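Local coordinates for protein dihydroorotase (Campylobacter jejuni subsp. jejuni, PDB 3PNU) that probably catalyses the reversible cyclization of carbamoyl aspartate to dihydroorotate in pyrimidine biosynthesis, using two zinc ions per subunit, at residues E166-A170 / H189-L195. Numbering follows the deposited sequence.
Sequences ESNFA and HITTKTL. With ZN (zinc ion), chain C.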
ATOM      1  N   GLU A 166      -5.543   5.967  11.865  1.00 31.80           N
ATOM      2  CA  GLU A 166      -5.013   6.266  13.191  1.00 31.73           C
ATOM      3  C   GLU A 166      -5.237   7.732  13.582  1.00 32.06           C
ATOM      4  O   GLU A 166      -5.705   8.011  14.699  1.00 30.93           O
ATOM      5  CB  GLU A 166      -3.543   5.886  13.331  1.00 30.58           C
ATOM      6  CG  GLU A 166      -2.974   6.259  14.683  1.00 33.10           C
ATOM      7  CD  GLU A 166      -1.538   5.807  14.877  1.00 36.39           C
ATOM      8  OE1 GLU A 166      -0.759   6.603  15.439  1.00 32.22           O
ATOM      9  OE2 GLU A 166      -1.188   4.675  14.461  1.00 30.04           O
ATOM     10  N   SER A 167      -4.908   8.663  12.697  1.00 30.08           N
ATOM     11  CA  SER A 167      -5.120  10.060  13.038  1.00 32.43           C
ATOM     12  C   SER A 167      -6.579  10.352  13.319  1.00 32.70           C
ATOM     13  O   SER A 167      -6.876  11.141  14.192  1.00 33.12           O
ATOM     14  CB  SER A 167      -4.605  10.982  11.956  1.00 32.81           C
ATOM     15  OG  SER A 167      -3.191  10.909  11.923  1.00 38.53           O
ATOM     16  N   ASN A 168      -7.494   9.708  12.601  1.00 32.56           N
ATOM     17  CA  ASN A 168      -8.908   9.951  12.850  1.00 32.82           C
ATOM     18  C   ASN A 168      -9.355   9.334  14.163  1.00 32.53           C
ATOM     19  O   ASN A 168     -10.402   9.707  14.705  1.00 33.07           O
ATOM     20  CB  ASN A 168      -9.796   9.458  11.678  1.00 32.82           C
ATOM     21  CG  ASN A 168      -9.492  10.176  10.378  1.00 29.79           C
ATOM     22  OD1 ASN A 168      -8.710  11.115  10.351  1.00 30.70           O
ATOM     23  ND2 ASN A 168     -10.096   9.726   9.300  1.00 29.98           N
ATOM     24  N   PHE A 169      -8.576   8.389  14.681  1.00 32.41           N
ATOM     25  CA  PHE A 169      -8.922   7.740  15.945  1.00 31.56           C
ATOM     26  C   PHE A 169      -8.527   8.635  17.147  1.00 32.62           C
ATOM     27  O   PHE A 169      -8.923   8.395  18.270  1.00 29.88           O
ATOM     28  CB  PHE A 169      -8.243   6.386  16.051  1.00 31.45           C
ATOM     29  CG  PHE A 169      -8.867   5.492  17.074  1.00 32.79           C
ATOM     30  CD1 PHE A 169      -9.898   4.640  16.715  1.00 30.67           C
ATOM     31  CD2 PHE A 169      -8.460   5.527  18.387  1.00 33.65           C
ATOM     32  CE1 PHE A 169     -10.494   3.831  17.655  1.00 36.34           C
ATOM     33  CE2 PHE A 169      -9.054   4.724  19.335  1.00 35.39           C
ATOM     34  CZ  PHE A 169     -10.070   3.875  18.977  1.00 36.19           C
ATOM     35  N   ALA A 170      -7.747   9.675  16.883  1.00 33.44           N
ATOM     36  CA  ALA A 170      -7.289  10.579  17.926  1.00 34.88           C
ATOM     37  C   ALA A 170      -8.428  11.166  18.769  1.00 36.62           C
ATOM     38  O   ALA A 170      -8.321  11.246  19.996  1.00 39.32           O
ATOM     39  CB  ALA A 170      -6.458  11.708  17.302  1.00 33.60           C
ATOM     40  N   HIS A 189       0.966   0.374  19.373  1.00 33.61           N
ATOM     41  CA  HIS A 189       1.686   0.610  18.113  1.00 33.04           C
ATOM     42  C   HIS A 189       1.336   1.917  17.403  1.00 33.50           C
ATOM     43  O   HIS A 189       0.729   1.917  16.337  1.00 34.78           O
ATOM     44  CB  HIS A 189       1.519  -0.556  17.156  1.00 32.76           C
ATOM     45  CG  HIS A 189       0.119  -1.060  17.039  1.00 33.18           C
ATOM     46  ND1 HIS A 189      -0.938  -0.253  16.689  1.00 35.13           N
ATOM     47  CD2 HIS A 189      -0.390  -2.309  17.181  1.00 35.85           C
ATOM     48  CE1 HIS A 189      -2.048  -0.975  16.660  1.00 32.47           C
ATOM     49  NE2 HIS A 189      -1.738  -2.228  16.938  1.00 35.03           N
ATOM     50  N   ILE A 190       1.713   3.039  17.987  1.00 33.31           N
ATOM     51  CA  ILE A 190       1.414   4.305  17.334  1.00 31.93           C
ATOM     52  C   ILE A 190       2.312   4.449  16.128  1.00 31.89           C
ATOM     53  O   ILE A 190       3.464   3.976  16.121  1.00 33.36           O
ATOM     54  CB  ILE A 190       1.516   5.499  18.250  1.00 31.86           C
ATOM     55  CG1 ILE A 190       2.945   5.698  18.789  1.00 31.31           C
ATOM     56  CG2 ILE A 190       0.508   5.350  19.408  1.00 32.00           C
ATOM     57  CD1 ILE A 190       3.131   7.100  19.494  1.00 23.97           C
ATOM     58  N   THR A 191       1.775   5.101  15.106  1.00 31.33           N
ATOM     59  CA  THR A 191       2.458   5.261  13.840  1.00 31.62           C
ATOM     60  C   THR A 191       2.341   6.637  13.215  1.00 32.27           C
ATOM     61  O   THR A 191       2.754   6.816  12.094  1.00 33.70           O
ATOM     62  CB  THR A 191       1.837   4.295  12.845  1.00 32.59           C
ATOM     63  OG1 THR A 191       0.457   4.644  12.659  1.00 28.29           O
ATOM     64  CG2 THR A 191       1.941   2.831  13.371  1.00 31.44           C
ATOM     65  N   THR A 192       1.778   7.597  13.932  1.00 32.39           N
ATOM     66  CA  THR A 192       1.563   8.920  13.399  1.00 32.91           C
ATOM     67  C   THR A 192       2.066  10.017  14.314  1.00 34.38           C
ATOM     68  O   THR A 192       2.120   9.874  15.544  1.00 35.56           O
ATOM     69  CB  THR A 192       0.059   9.203  13.254  1.00 33.60           C
ATOM     70  OG1 THR A 192      -0.554   9.166  14.550  1.00 34.97           O
ATOM     71  CG2 THR A 192      -0.630   8.187  12.320  1.00 33.21           C
ATOM     72  N   LYS A 193       2.400  11.140  13.709  1.00 35.65           N
ATOM     73  CA  LYS A 193       2.814  12.305  14.457  1.00 35.85           C
ATOM     74  C   LYS A 193       1.625  12.779  15.298  1.00 35.50           C
ATOM     75  O   LYS A 193       1.791  13.272  16.407  1.00 34.47           O
ATOM     76  CB  LYS A 193       3.275  13.381  13.493  1.00 37.52           C
ATOM     77  CG  LYS A 193       3.807  14.656  14.153  1.00 41.09           C
ATOM     78  CD  LYS A 193       4.415  15.560  13.110  1.00 44.97           C
ATOM     79  CE  LYS A 193       4.849  16.891  13.697  1.00 52.73           C
ATOM     80  NZ  LYS A 193       5.477  17.754  12.653  1.00 58.39           N
ATOM     81  N   THR A 194       0.418  12.602  14.776  1.00 34.51           N
ATOM     82  CA  THR A 194      -0.765  12.994  15.506  1.00 35.11           C
ATOM     83  C   THR A 194      -0.797  12.345  16.882  1.00 35.14           C
ATOM     84  O   THR A 194      -1.096  13.014  17.860  1.00 37.31           O
ATOM     85  CB  THR A 194      -2.065  12.585  14.770  1.00 36.19           C
ATOM     86  OG1 THR A 194      -2.036  13.075  13.422  1.00 37.97           O
ATOM     87  CG2 THR A 194      -3.305  13.121  15.499  1.00 29.81           C
ATOM     88  N   LEU A 195      -0.494  11.052  16.971  1.00 33.99           N
ATOM     89  CA  LEU A 195      -0.562  10.388  18.282  1.00 32.86           C
ATOM     90  C   LEU A 195       0.692  10.653  19.105  1.00 34.07           C
ATOM     91  O   LEU A 195       0.648  10.644  20.334  1.00 33.88           O
ATOM     92  CB  LEU A 195      -0.920   8.898  18.174  1.00 29.09           C
ATOM     93  CG  LEU A 195      -2.320   8.633  17.604  1.00 29.14           C
ATOM     94  CD1 LEU A 195      -2.704   7.156  17.740  1.00 24.27           C
ATOM     95  CD2 LEU A 195      -3.409   9.498  18.301  1.00 24.70           C
TER
HETATM   96 ZN    ZN C 336      -2.930  -3.887  16.909  1.00 42.27          ZN
HETATM   97  O   HOH W   1      -1.479  -4.920  15.951  1.00 45.05           O
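Glu166 reaches Thr191 and Thr192 with an extended side chain: CG lies opposite the backbone N (chi1 177°), and CD continues the line. Both threonines hold OG1 between their own backbone N and carbonyl carbon, which turns the two hydroxyls to the carboxylate. Thr192 OG1 donates to Glu166 OE1 at 2.7 Å and arrives from above the carboxylate plane, 43° out of it. Thr191 OG1 lies close to Glu166 OE2, but the approach is modelled too short for the bond to be certain. The backbone joins in. Glu166 OE1 accepts from Thr191 N at 3.0 Å in a nearly straight bond (169°), through its syn lone pair. Weak bonds run from Thr191 N to OE2 and from Thr192 N to OE1. Two firm bonds to OE1, helped by the weak ones, probably fix the rotation of this buried carboxylate. Lys237 also bonds Thr191 OG1 and may offset part of the negative charge.

Thr192 is the N-cap of helix 193-201. Its OG1 accepts from Leu195 N at 3.1 Å while donating to Glu166, so one hydroxyl links the carboxylate to the first turn of the helix. Leu195 crosses the Glu166 stem with its CD1 methyl. Farther out, Ser167 OG and Thr194 OG1 share a hydrogen bond of 2.9 Å. Ala170 CB, at the start of helix 170-179, packs on Leu195 CD2 at 3.9 Å.

His189 stands at the start of the loop that carries Thr191 and Thr192; its NE2 binds zinc at 2.0 Å, alongside a water, His155 and the carboxylated Lys116. The contact joins two neighbouring beta-to-alpha loops, following strands 152-154 and 185-187, beside the binuclear zinc site of an amidohydrolase TIM barrel.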